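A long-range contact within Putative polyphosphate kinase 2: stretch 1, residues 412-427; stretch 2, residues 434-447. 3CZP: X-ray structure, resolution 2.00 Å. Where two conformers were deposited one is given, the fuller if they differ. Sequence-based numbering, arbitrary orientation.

Stretch 1, residues 412-427: AIDKQTQMERFKEREK
Stretch 2 434-447: KITEEDWRNRDKWD

What holds the two stretches together most firmly? The guanidinium of Arg443 does, reaching from the 3-10 segment 442-444 to the first turn of the helix 415-427. Its side chain is extended through chi3 (t, t, t) and turns at chi4, 74°. Arg443 NH1 donates to Lys415 O at 2.9 Å and to OE1 of Gln418 (chi1 and chi2 both t) at 2.8 Å, while Arg443 NH2 donates to the same Lys415 O at 3.0 Å. Lys415 O also accepts the helical bond from Met419 N, 3.1 Å away, so the arginine adds to the helix pattern without replacing it. Both acceptors lie near the guanidinium plane, and Met419 CB, of a selenomethionine, covers one face, 3.5 Å from Arg443 NH2.

How does the chain enter this helix? Ile413 is extended (phi/psi -132/163), and Asp414 (-91/171) is the N-cap. With chi1 at p, Asp414 OD1 accepts from Thr417 N at 2.8 Å, the capping bond, and from Thr417 OG1 at 3.0 Å. Residues 415-427 then keep helical angles, near -65/-40.

What does Trp446 pack against? Its indole, with chi1 t and chi2 -83°, lies beside the start of the helix. Lys415, rotamer m, t, t, t, sets CG over the six-membered ring of Trp446: Lys415 CG stands 3.7 Å from the centroid of that ring and 17° off the normal, a CH-pi contact. At the ring edge, Trp446 CH2 is 3.2 Å from Ile413 O, and Trp446 CZ3 is 3.5 Å from Gln418 NE2.

Where is the apolar centre farther along the helix? It forms round Phe422 (chi1 m, chi2 16°), whose CA-to-CB bond points toward stretch 2. Ile435, m for both chi angles, sets CD1 over one face of the Phe422 ring, 3.8 Å from its centroid and 26° off the normal; the same Ile435 CD1 is 3.3 Å from Arg425 CD. Phe422 turns its edge to the face of Trp440 (chi1 m, chi2 108°), with ring centroids 5.4 Å apart and planes at 79°. Also at the ring edge, Phe422 CE2 is 3.3 Å from Asp439 O, a buried carbonyl without a polar partner.

In which direction does stretch 2 run? It passes back along the helix: CA atoms pair Glu426 with Lys434 at 5.1 Å, Phe422 with Ile435 at 6.3 Å and Lys415 with Arg443 at 7.9 Å. Near the closest pairing, Glu426 OE1 comes within 3.6 Å of Ile435 CB.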

ATOM      1  N   ALA A 412      15.789 -12.559 -26.966  1.00 27.73           N
ATOM      2  CA  ALA A 412      16.484 -13.819 -27.206  1.00 28.12           C
ATOM      3  C   ALA A 412      17.916 -13.552 -27.683  1.00 28.99           C
ATOM      4  O   ALA A 412      18.133 -12.755 -28.591  1.00 28.45           O
ATOM      5  CB  ALA A 412      15.697 -14.664 -28.217  1.00 27.67           C
ATOM      6  N   ILE A 413      18.886 -14.218 -27.048  1.00 29.06           N
ATOM      7  CA  ILE A 413      20.261 -14.217 -27.521  1.00 29.13           C
ATOM      8  C   ILE A 413      20.743 -15.666 -27.524  1.00 30.42           C
ATOM      9  O   ILE A 413      20.112 -16.526 -26.870  1.00 31.43           O
ATOM     10  CB  ILE A 413      21.254 -13.329 -26.677  1.00 28.62           C
ATOM     11  CG1 ILE A 413      21.415 -13.822 -25.250  1.00 28.94           C
ATOM     12  CG2 ILE A 413      20.899 -11.820 -26.713  1.00 26.06           C
ATOM     13  CD1 ILE A 413      22.276 -12.846 -24.348  1.00 27.76           C
ATOM     14  N   ASP A 414      21.837 -15.955 -28.245  1.00 30.94           N
ATOM     15  CA  ASP A 414      22.395 -17.314 -28.206  1.00 31.61           C
ATOM     16  C   ASP A 414      23.450 -17.443 -27.108  1.00 32.40           C
ATOM     17  O   ASP A 414      23.803 -16.439 -26.452  1.00 30.70           O
ATOM     18  CB  ASP A 414      22.868 -17.804 -29.577  1.00 31.54           C
ATOM     19  CG  ASP A 414      23.922 -16.911 -30.203  1.00 32.33           C
ATOM     20  OD1 ASP A 414      24.752 -16.383 -29.441  1.00 29.96           O
ATOM     21  OD2 ASP A 414      23.908 -16.753 -31.460  1.00 28.83           O
ATOM     22  N   LYS A 415      23.890 -18.681 -26.864  1.00 32.91           N
ATOM     23  CA  LYS A 415      24.792 -18.987 -25.731  1.00 33.83           C
ATOM     24  C   LYS A 415      26.131 -18.298 -25.916  1.00 34.45           C
ATOM     25  O   LYS A 415      26.767 -17.864 -24.954  1.00 33.94           O
ATOM     26  CB  LYS A 415      25.072 -20.503 -25.632  1.00 34.60           C
ATOM     27  CG  LYS A 415      23.876 -21.422 -25.437  1.00 35.53           C
ATOM     28  CD  LYS A 415      24.344 -22.892 -25.378  1.00 34.20           C
ATOM     29  CE  LYS A 415      23.268 -23.907 -25.764  1.00 34.49           C
ATOM     30  NZ  LYS A 415      23.879 -25.302 -25.827  1.00 38.42           N
ATOM     31  N   GLN A 416      26.537 -18.249 -27.181  1.00 35.18           N
ATOM     32  CA  GLN A 416      27.800 -17.699 -27.625  1.00 36.44           C
ATOM     33  C   GLN A 416      27.832 -16.192 -27.396  1.00 37.30           C
ATOM     34  O   GLN A 416      28.815 -15.666 -26.895  1.00 37.15           O
ATOM     35  CB  GLN A 416      28.033 -18.028 -29.125  1.00 35.84           C
ATOM     36  CG  GLN A 416      28.341 -19.553 -29.498  1.00 33.75           C
ATOM     37  CD  GLN A 416      27.068 -20.423 -29.672  1.00 31.41           C
ATOM     38  OE1 GLN A 416      25.955 -19.982 -29.398  1.00 31.97           O
ATOM     39  NE2 GLN A 416      27.244 -21.641 -30.136  1.00 32.11           N
ATOM     40  N   THR A 417      26.750 -15.509 -27.757  1.00 38.72           N
ATOM     41  CA  THR A 417      26.593 -14.052 -27.499  1.00 39.68           C
ATOM     42  C   THR A 417      26.463 -13.720 -26.003  1.00 41.55           C
ATOM     43  O   THR A 417      27.034 -12.737 -25.508  1.00 42.20           O
ATOM     44  CB  THR A 417      25.377 -13.490 -28.265  1.00 40.23           C
ATOM     45  OG1 THR A 417      25.672 -13.520 -29.664  1.00 40.34           O
ATOM     46  CG2 THR A 417      25.036 -12.064 -27.837  1.00 38.97           C
ATOM     47  N   GLN A 418      25.767 -14.568 -25.264  1.00 42.39           N
ATOM     48  CA  GLN A 418      25.717 -14.392 -23.832  1.00 43.16           C
ATOM     49  C   GLN A 418      27.110 -14.316 -23.268  1.00 44.85           C
ATOM     50  O   GLN A 418      27.423 -13.394 -22.530  1.00 46.18           O
ATOM     51  CB  GLN A 418      24.992 -15.546 -23.164  1.00 42.93           C
ATOM     52  CG  GLN A 418      24.493 -15.178 -21.806  1.00 42.56           C
ATOM     53  CD  GLN A 418      23.781 -16.298 -21.164  1.00 43.33           C
ATOM     54  OE1 GLN A 418      24.355 -17.367 -21.011  1.00 43.83           O
ATOM     55  NE2 GLN A 418      22.498 -16.100 -20.807  1.00 40.42           N
HETATM   56  N   MSE A 419      27.954 -15.284 -23.616  1.00 44.57           N
HETATM   57  CA  MSE A 419      29.277 -15.351 -23.053  1.00 46.98           C
HETATM   58  C   MSE A 419      30.195 -14.169 -23.399  1.00 46.48           C
HETATM   59  O   MSE A 419      31.026 -13.775 -22.563  1.00 45.79           O
HETATM   60  CB  MSE A 419      29.953 -16.618 -23.525  1.00 45.77           C
HETATM   61  CG  MSE A 419      31.351 -16.799 -23.039  1.00 46.92           C
HETATM   62 SE   MSE A 419      32.026 -18.152 -24.253  0.60 52.80          SE
HETATM   63  CE  MSE A 419      31.208 -17.576 -25.994  1.00 50.32           C
ATOM     64  N   GLU A 420      30.082 -13.669 -24.633  1.00 46.98           N
ATOM     65  CA  GLU A 420      30.738 -12.433 -25.073  1.00 47.23           C
ATOM     66  C   GLU A 420      30.326 -11.305 -24.161  1.00 47.51           C
ATOM     67  O   GLU A 420      31.143 -10.474 -23.761  1.00 48.33           O
ATOM     68  CB  GLU A 420      30.287 -12.050 -26.480  1.00 46.50           C
ATOM     69  CG  GLU A 420      30.901 -12.863 -27.610  1.00 48.91           C
ATOM     70  CD  GLU A 420      30.244 -12.534 -28.969  1.00 49.28           C
ATOM     71  OE1 GLU A 420      29.141 -11.918 -29.004  1.00 53.77           O
ATOM     72  OE2 GLU A 420      30.821 -12.878 -29.988  1.00 50.08           O
ATOM     73  N   ARG A 421      29.040 -11.262 -23.838  1.00 46.70           N
ATOM     74  CA  ARG A 421      28.545 -10.185 -23.005  1.00 46.46           C
ATOM     75  C   ARG A 421      28.983 -10.374 -21.546  1.00 46.76           C
ATOM     76  O   ARG A 421      29.249  -9.397 -20.860  1.00 46.67           O
ATOM     77  CB  ARG A 421      27.020 -10.047 -23.180  1.00 45.97           C
ATOM     78  CG  ARG A 421      26.631  -9.663 -24.646  1.00 44.43           C
ATOM     79  CD  ARG A 421      25.170  -9.171 -24.760  1.00 44.79           C
ATOM     80  NE  ARG A 421      24.825  -8.781 -26.126  1.00 43.21           N
ATOM     81  CZ  ARG A 421      23.587  -8.549 -26.548  1.00 42.61           C
ATOM     82  NH1 ARG A 421      22.563  -8.618 -25.710  1.00 46.13           N
ATOM     83  NH2 ARG A 421      23.361  -8.182 -27.789  1.00 40.72           N
ATOM     84  N   PHE A 422      29.113 -11.629 -21.101  1.00 47.23           N
ATOM     85  CA  PHE A 422      29.572 -11.924 -19.735  1.00 47.16           C
ATOM     86  C   PHE A 422      31.037 -11.545 -19.578  1.00 47.33           C
ATOM     87  O   PHE A 422      31.439 -11.087 -18.519  1.00 47.11           O
ATOM     88  CB  PHE A 422      29.354 -13.399 -19.380  1.00 47.54           C
ATOM     89  CG  PHE A 422      27.937 -13.745 -18.936  1.00 48.14           C
ATOM     90  CD1 PHE A 422      26.857 -12.894 -19.156  1.00 48.08           C
ATOM     91  CD2 PHE A 422      27.690 -14.972 -18.324  1.00 49.73           C
ATOM     92  CE1 PHE A 422      25.566 -13.258 -18.750  1.00 48.17           C
ATOM     93  CE2 PHE A 422      26.417 -15.336 -17.921  1.00 48.82           C
ATOM     94  CZ  PHE A 422      25.349 -14.473 -18.131  1.00 48.18           C
ATOM     95  N   LYS A 423      31.817 -11.713 -20.634  1.00 47.59           N
ATOM     96  CA  LYS A 423      33.210 -11.286 -20.632  1.00 48.47           C
ATOM     97  C   LYS A 423      33.315  -9.757 -20.730  1.00 48.87           C
ATOM     98  O   LYS A 423      34.055  -9.156 -19.953  1.00 48.48           O
ATOM     99  CB  LYS A 423      34.017 -12.007 -21.725  1.00 48.22           C
ATOM    100  CG  LYS A 423      33.998 -13.518 -21.559  1.00 47.88           C
ATOM    101  CD  LYS A 423      35.024 -14.227 -22.412  1.00 48.06           C
ATOM    102  CE  LYS A 423      34.624 -14.323 -23.879  1.00 47.85           C
ATOM    103  NZ  LYS A 423      35.762 -15.007 -24.650  1.00 47.54           N
ATOM    104  N   GLU A 424      32.552  -9.123 -21.623  1.00 49.19           N
ATOM    105  CA  GLU A 424      32.617  -7.655 -21.753  1.00 49.66           C
ATOM    106  C   GLU A 424      32.265  -6.948 -20.443  1.00 50.02           C
ATOM    107  O   GLU A 424      32.893  -5.963 -20.075  1.00 49.53           O
ATOM    108  CB  GLU A 424      31.726  -7.141 -22.894  1.00 49.18           C
ATOM    109  CG  GLU A 424      31.919  -5.647 -23.242  1.00 49.54           C
ATOM    110  CD  GLU A 424      33.397  -5.233 -23.446  1.00 51.04           C
ATOM    111  OE1 GLU A 424      34.161  -5.949 -24.146  1.00 50.31           O
ATOM    112  OE2 GLU A 424      33.805  -4.179 -22.893  1.00 52.76           O
ATOM    113  N   ARG A 425      31.253  -7.454 -19.745  1.00 51.13           N
ATOM    114  CA  ARG A 425      30.870  -6.923 -18.433  1.00 51.90           C
ATOM    115  C   ARG A 425      32.052  -6.889 -17.459  1.00 52.07           C
ATOM    116  O   ARG A 425      32.363  -5.849 -16.868  1.00 52.11           O
ATOM    117  CB  ARG A 425      29.720  -7.746 -17.838  1.00 52.11           C
ATOM    118  CG  ARG A 425      28.338  -7.361 -18.352  1.00 52.98           C
ATOM    119  CD  ARG A 425      27.253  -8.286 -17.775  1.00 53.51           C
ATOM    120  NE  ARG A 425      25.893  -7.735 -17.812  1.00 55.05           N
ATOM    121  CZ  ARG A 425      25.180  -7.508 -18.922  1.00 56.33           C
ATOM    122  NH1 ARG A 425      25.672  -7.744 -20.137  1.00 59.15           N
ATOM    123  NH2 ARG A 425      23.954  -7.034 -18.826  1.00 55.00           N
ATOM    124  N   GLU A 426      32.714  -8.029 -17.308  1.00 52.47           N
ATOM    125  CA  GLU A 426      33.800  -8.168 -16.342  1.00 52.95           C
ATOM    126  C   GLU A 426      35.100  -7.536 -16.819  1.00 52.95           C
ATOM    127  O   GLU A 426      35.899  -7.114 -15.991  1.00 53.61           O
ATOM    128  CB  GLU A 426      34.030  -9.638 -16.005  1.00 53.07           C
ATOM    129  CG  GLU A 426      32.781 -10.334 -15.490  1.00 53.58           C
ATOM    130  CD  GLU A 426      33.069 -11.715 -14.939  1.00 53.96           C
ATOM    131  OE1 GLU A 426      32.596 -12.708 -15.544  1.00 55.25           O
ATOM    132  OE2 GLU A 426      33.778 -11.799 -13.905  1.00 55.48           O
ATOM    133  N   LYS A 427      35.320  -7.490 -18.135  1.00 53.09           N
ATOM    134  CA  LYS A 427      36.441  -6.732 -18.728  1.00 53.17           C
ATOM    135  C   LYS A 427      36.493  -5.287 -18.204  1.00 53.51           C
ATOM    136  O   LYS A 427      37.583  -4.760 -17.923  1.00 53.62           O
ATOM    137  CB  LYS A 427      36.361  -6.741 -20.270  1.00 53.06           C
ATOM    138  CG  LYS A 427      36.983  -5.526 -20.984  1.00 52.79           C
ATOM    139  CD  LYS A 427      36.866  -5.672 -22.491  1.00 52.70           C
ATOM    140  CE  LYS A 427      37.193  -4.384 -23.244  1.00 52.48           C
ATOM    141  NZ  LYS A 427      38.634  -4.272 -23.624  1.00 51.91           N
ATOM    142  N   LYS A 434      29.813  -6.753 -12.804  1.00 53.78           N
ATOM    143  CA  LYS A 434      30.479  -8.024 -12.434  1.00 53.80           C
ATOM    144  C   LYS A 434      29.488  -9.214 -12.434  1.00 53.89           C
ATOM    145  O   LYS A 434      28.494  -9.204 -11.689  1.00 53.86           O
ATOM    146  CB  LYS A 434      31.211  -7.894 -11.076  1.00 53.75           C
ATOM    147  CG  LYS A 434      32.520  -8.703 -10.974  1.00 53.71           C
ATOM    148  CD  LYS A 434      33.351  -8.321  -9.738  1.00 53.79           C
ATOM    149  CE  LYS A 434      34.670  -9.113  -9.657  1.00 53.57           C
ATOM    150  NZ  LYS A 434      35.577  -8.637  -8.558  1.00 52.50           N
ATOM    151  N   ILE A 435      29.752 -10.211 -13.290  1.00 53.82           N
ATOM    152  CA  ILE A 435      28.838 -11.358 -13.494  1.00 53.77           C
ATOM    153  C   ILE A 435      28.825 -12.314 -12.293  1.00 53.42           C
ATOM    154  O   ILE A 435      29.828 -12.967 -11.980  1.00 53.41           O
ATOM    155  CB  ILE A 435      29.167 -12.133 -14.808  1.00 53.98           C
ATOM    156  CG1 ILE A 435      28.718 -11.319 -16.034  1.00 54.21           C
ATOM    157  CG2 ILE A 435      28.508 -13.525 -14.817  1.00 53.80           C
ATOM    158  CD1 ILE A 435      27.193 -11.195 -16.189  1.00 54.44           C
ATOM    159  N   THR A 436      27.663 -12.407 -11.650  1.00 52.98           N
ATOM    160  CA  THR A 436      27.565 -12.924 -10.285  1.00 52.54           C
ATOM    161  C   THR A 436      27.715 -14.451 -10.196  1.00 52.32           C
ATOM    162  O   THR A 436      27.833 -15.142 -11.219  1.00 52.14           O
ATOM    163  CB  THR A 436      26.238 -12.455  -9.624  1.00 52.68           C
ATOM    164  OG1 THR A 436      25.121 -12.979 -10.350  1.00 52.88           O
ATOM    165  CG2 THR A 436      26.148 -10.924  -9.609  1.00 52.16           C
ATOM    166  N   GLU A 437      27.739 -14.961  -8.961  1.00 52.05           N
ATOM    167  CA  GLU A 437      27.914 -16.402  -8.686  1.00 51.80           C
ATOM    168  C   GLU A 437      26.817 -17.281  -9.325  1.00 51.62           C
ATOM    169  O   GLU A 437      27.086 -18.411  -9.754  1.00 51.54           O
ATOM    170  CB  GLU A 437      27.971 -16.650  -7.164  1.00 51.77           C
ATOM    171  CG  GLU A 437      28.321 -18.095  -6.754  1.00 51.80           C
ATOM    172  CD  GLU A 437      28.430 -18.291  -5.239  1.00 51.60           C
ATOM    173  OE1 GLU A 437      27.601 -17.726  -4.491  1.00 50.91           O
ATOM    174  OE2 GLU A 437      29.341 -19.025  -4.798  1.00 51.19           O
ATOM    175  N   GLU A 438      25.597 -16.744  -9.402  1.00 51.36           N
ATOM    176  CA  GLU A 438      24.408 -17.507  -9.806  1.00 50.99           C
ATOM    177  C   GLU A 438      24.195 -17.663 -11.320  1.00 50.69           C
ATOM    178  O   GLU A 438      23.742 -18.718 -11.760  1.00 50.80           O
ATOM    179  CB  GLU A 438      23.139 -16.899  -9.180  1.00 51.11           C
ATOM    180  CG  GLU A 438      22.800 -15.460  -9.632  1.00 51.07           C
ATOM    181  CD  GLU A 438      21.335 -15.106  -9.435  1.00 50.93           C
ATOM    182  OE1 GLU A 438      20.733 -15.566  -8.441  1.00 50.66           O
ATOM    183  OE2 GLU A 438      20.786 -14.369 -10.280  1.00 51.13           O
ATOM    184  N   ASP A 439      24.487 -16.629 -12.112  1.00 50.20           N
ATOM    185  CA  ASP A 439      24.158 -16.672 -13.548  1.00 49.74           C
ATOM    186  C   ASP A 439      25.240 -17.358 -14.407  1.00 49.21           C
ATOM    187  O   ASP A 439      25.127 -17.397 -15.633  1.00 48.82           O
ATOM    188  CB  ASP A 439      23.747 -15.294 -14.097  1.00 49.88           C
ATOM    189  CG  ASP A 439      24.757 -14.191 -13.795  1.00 50.35           C
ATOM    190  OD1 ASP A 439      25.042 -13.923 -12.609  1.00 50.90           O
ATOM    191  OD2 ASP A 439      25.239 -13.561 -14.757  1.00 51.63           O
ATOM    192  N   TRP A 440      26.270 -17.906 -13.755  1.00 48.72           N
ATOM    193  CA  TRP A 440      27.105 -18.967 -14.355  1.00 48.34           C
ATOM    194  C   TRP A 440      26.454 -20.350 -14.189  1.00 47.59           C
ATOM    195  O   TRP A 440      26.671 -21.241 -15.010  1.00 47.51           O
ATOM    196  CB  TRP A 440      28.521 -18.972 -13.764  1.00 48.77           C
ATOM    197  CG  TRP A 440      29.370 -17.902 -14.340  1.00 49.25           C
ATOM    198  CD1 TRP A 440      29.790 -16.764 -13.719  1.00 49.49           C
ATOM    199  CD2 TRP A 440      29.881 -17.847 -15.682  1.00 49.81           C
ATOM    200  NE1 TRP A 440      30.551 -16.007 -14.585  1.00 49.75           N
ATOM    201  CE2 TRP A 440      30.620 -16.646 -15.797  1.00 49.76           C
ATOM    202  CE3 TRP A 440      29.788 -18.696 -16.795  1.00 49.56           C
ATOM    203  CZ2 TRP A 440      31.270 -16.271 -16.985  1.00 49.55           C
ATOM    204  CZ3 TRP A 440      30.435 -18.324 -17.980  1.00 49.54           C
ATOM    205  CH2 TRP A 440      31.166 -17.121 -18.061  1.00 49.55           C
ATOM    206  N   ARG A 441      25.664 -20.514 -13.127  1.00 46.67           N
ATOM    207  CA  ARG A 441      24.853 -21.716 -12.936  1.00 46.07           C
ATOM    208  C   ARG A 441      23.637 -21.726 -13.882  1.00 45.45           C
ATOM    209  O   ARG A 441      23.413 -22.732 -14.553  1.00 45.49           O
ATOM    210  CB  ARG A 441      24.421 -21.880 -11.462  1.00 46.13           C
ATOM    211  CG  ARG A 441      25.597 -21.972 -10.469  1.00 46.02           C
ATOM    212  CD  ARG A 441      25.144 -21.995  -9.008  1.00 46.00           C
ATOM    213  NE  ARG A 441      26.262 -21.773  -8.082  1.00 46.14           N
ATOM    214  CZ  ARG A 441      26.212 -21.934  -6.755  1.00 46.19           C
ATOM    215  NH1 ARG A 441      27.295 -21.701  -6.020  1.00 46.13           N
ATOM    216  NH2 ARG A 441      25.097 -22.334  -6.149  1.00 46.07           N
ATOM    217  N   ASN A 442      22.876 -20.623 -13.952  1.00 44.54           N
ATOM    218  CA  ASN A 442      21.714 -20.498 -14.883  1.00 43.81           C
ATOM    219  C   ASN A 442      22.063 -20.772 -16.358  1.00 42.94           C
ATOM    220  O   ASN A 442      21.213 -21.221 -17.138  1.00 42.80           O
ATOM    221  CB  ASN A 442      21.066 -19.100 -14.806  1.00 44.09           C
ATOM    222  CG  ASN A 442      20.347 -18.827 -13.477  1.00 44.45           C
ATOM    223  OD1 ASN A 442      19.895 -19.749 -12.784  1.00 45.33           O
ATOM    224  ND2 ASN A 442      20.222 -17.541 -13.132  1.00 45.11           N
ATOM    225  N   ARG A 443      23.308 -20.471 -16.725  1.00 41.72           N
ATOM    226  CA  ARG A 443      23.821 -20.696 -18.073  1.00 41.08           C
ATOM    227  C   ARG A 443      23.932 -22.206 -18.380  1.00 40.56           C
ATOM    228  O   ARG A 443      23.746 -22.624 -19.523  1.00 40.88           O
ATOM    229  CB  ARG A 443      25.162 -19.966 -18.226  1.00 40.63           C
ATOM    230  CG  ARG A 443      25.968 -20.328 -19.467  1.00 41.14           C
ATOM    231  CD  ARG A 443      27.253 -19.478 -19.578  1.00 40.29           C
ATOM    232  NE  ARG A 443      27.981 -19.766 -20.819  1.00 38.64           N
ATOM    233  CZ  ARG A 443      27.596 -19.365 -22.029  1.00 36.52           C
ATOM    234  NH1 ARG A 443      26.485 -18.654 -22.193  1.00 35.39           N
ATOM    235  NH2 ARG A 443      28.303 -19.699 -23.086  1.00 37.43           N
ATOM    236  N   ASP A 444      24.222 -23.013 -17.354  1.00 39.92           N
ATOM    237  CA  ASP A 444      24.226 -24.488 -17.467  1.00 39.39           C
ATOM    238  C   ASP A 444      22.797 -25.088 -17.383  1.00 38.93           C
ATOM    239  O   ASP A 444      22.631 -26.307 -17.420  1.00 38.13           O
ATOM    240  CB  ASP A 444      25.134 -25.125 -16.385  1.00 39.45           C
ATOM    241  CG  ASP A 444      26.610 -24.634 -16.442  1.00 39.27           C
ATOM    242  OD1 ASP A 444      26.957 -23.745 -17.260  1.00 39.09           O
ATOM    243  OD2 ASP A 444      27.429 -25.142 -15.635  1.00 37.74           O
ATOM    244  N   LYS A 445      21.792 -24.206 -17.250  1.00 38.79           N
ATOM    245  CA  LYS A 445      20.377 -24.588 -17.249  0.50 38.56           C
ATOM    246  C   LYS A 445      19.688 -24.063 -18.516  1.00 38.51           C
ATOM    247  O   LYS A 445      18.473 -23.994 -18.578  1.00 37.84           O
ATOM    248  CB  LYS A 445      19.654 -24.040 -16.000  0.50 38.50           C
ATOM    249  CG  LYS A 445      20.211 -24.506 -14.644  0.50 38.04           C
ATOM    250  CD  LYS A 445      19.357 -24.004 -13.456  0.50 37.88           C
ATOM    251  CE  LYS A 445      18.424 -25.078 -12.878  0.50 36.20           C
ATOM    252  NZ  LYS A 445      19.154 -26.138 -12.086  0.50 36.48           N
ATOM    253  N   TRP A 446      20.479 -23.732 -19.538  1.00 38.64           N
ATOM    254  CA  TRP A 446      19.983 -23.123 -20.797  1.00 38.43           C
ATOM    255  C   TRP A 446      18.793 -23.786 -21.549  1.00 38.22           C
ATOM    256  O   TRP A 446      17.846 -23.087 -21.958  1.00 37.54           O
ATOM    257  CB  TRP A 446      21.139 -22.986 -21.780  1.00 38.81           C
ATOM    258  CG  TRP A 446      20.763 -22.224 -23.032  1.00 38.80           C
ATOM    259  CD1 TRP A 446      20.133 -22.718 -24.148  1.00 39.01           C
ATOM    260  CD2 TRP A 446      21.007 -20.848 -23.288  1.00 37.43           C
ATOM    261  NE1 TRP A 446      19.956 -21.716 -25.077  1.00 39.08           N
ATOM    262  CE2 TRP A 446      20.490 -20.559 -24.577  1.00 36.84           C
ATOM    263  CE3 TRP A 446      21.626 -19.833 -22.566  1.00 37.96           C
ATOM    264  CZ2 TRP A 446      20.575 -19.309 -25.147  1.00 37.07           C
ATOM    265  CZ3 TRP A 446      21.701 -18.586 -23.137  1.00 38.85           C
ATOM    266  CH2 TRP A 446      21.179 -18.332 -24.414  1.00 38.43           C
ATOM    267  N   ASP A 447      18.861 -25.100 -21.775  1.00 37.49           N
ATOM    268  CA  ASP A 447      17.785 -25.799 -22.489  1.00 37.62           C
ATOM    269  C   ASP A 447      16.498 -25.897 -21.649  1.00 37.52           C
ATOM    270  O   ASP A 447      15.410 -26.116 -22.227  1.00 36.13           O
ATOM    271  CB  ASP A 447      18.214 -27.190 -23.018  1.00 37.87           C
ATOM    272  CG  ASP A 447      18.826 -27.138 -24.445  1.00 38.96           C
ATOM    273  OD1 ASP A 447      19.108 -26.038 -24.959  1.00 39.65           O
ATOM    274  OD2 ASP A 447      19.042 -28.207 -25.077  1.00 42.32           O
TER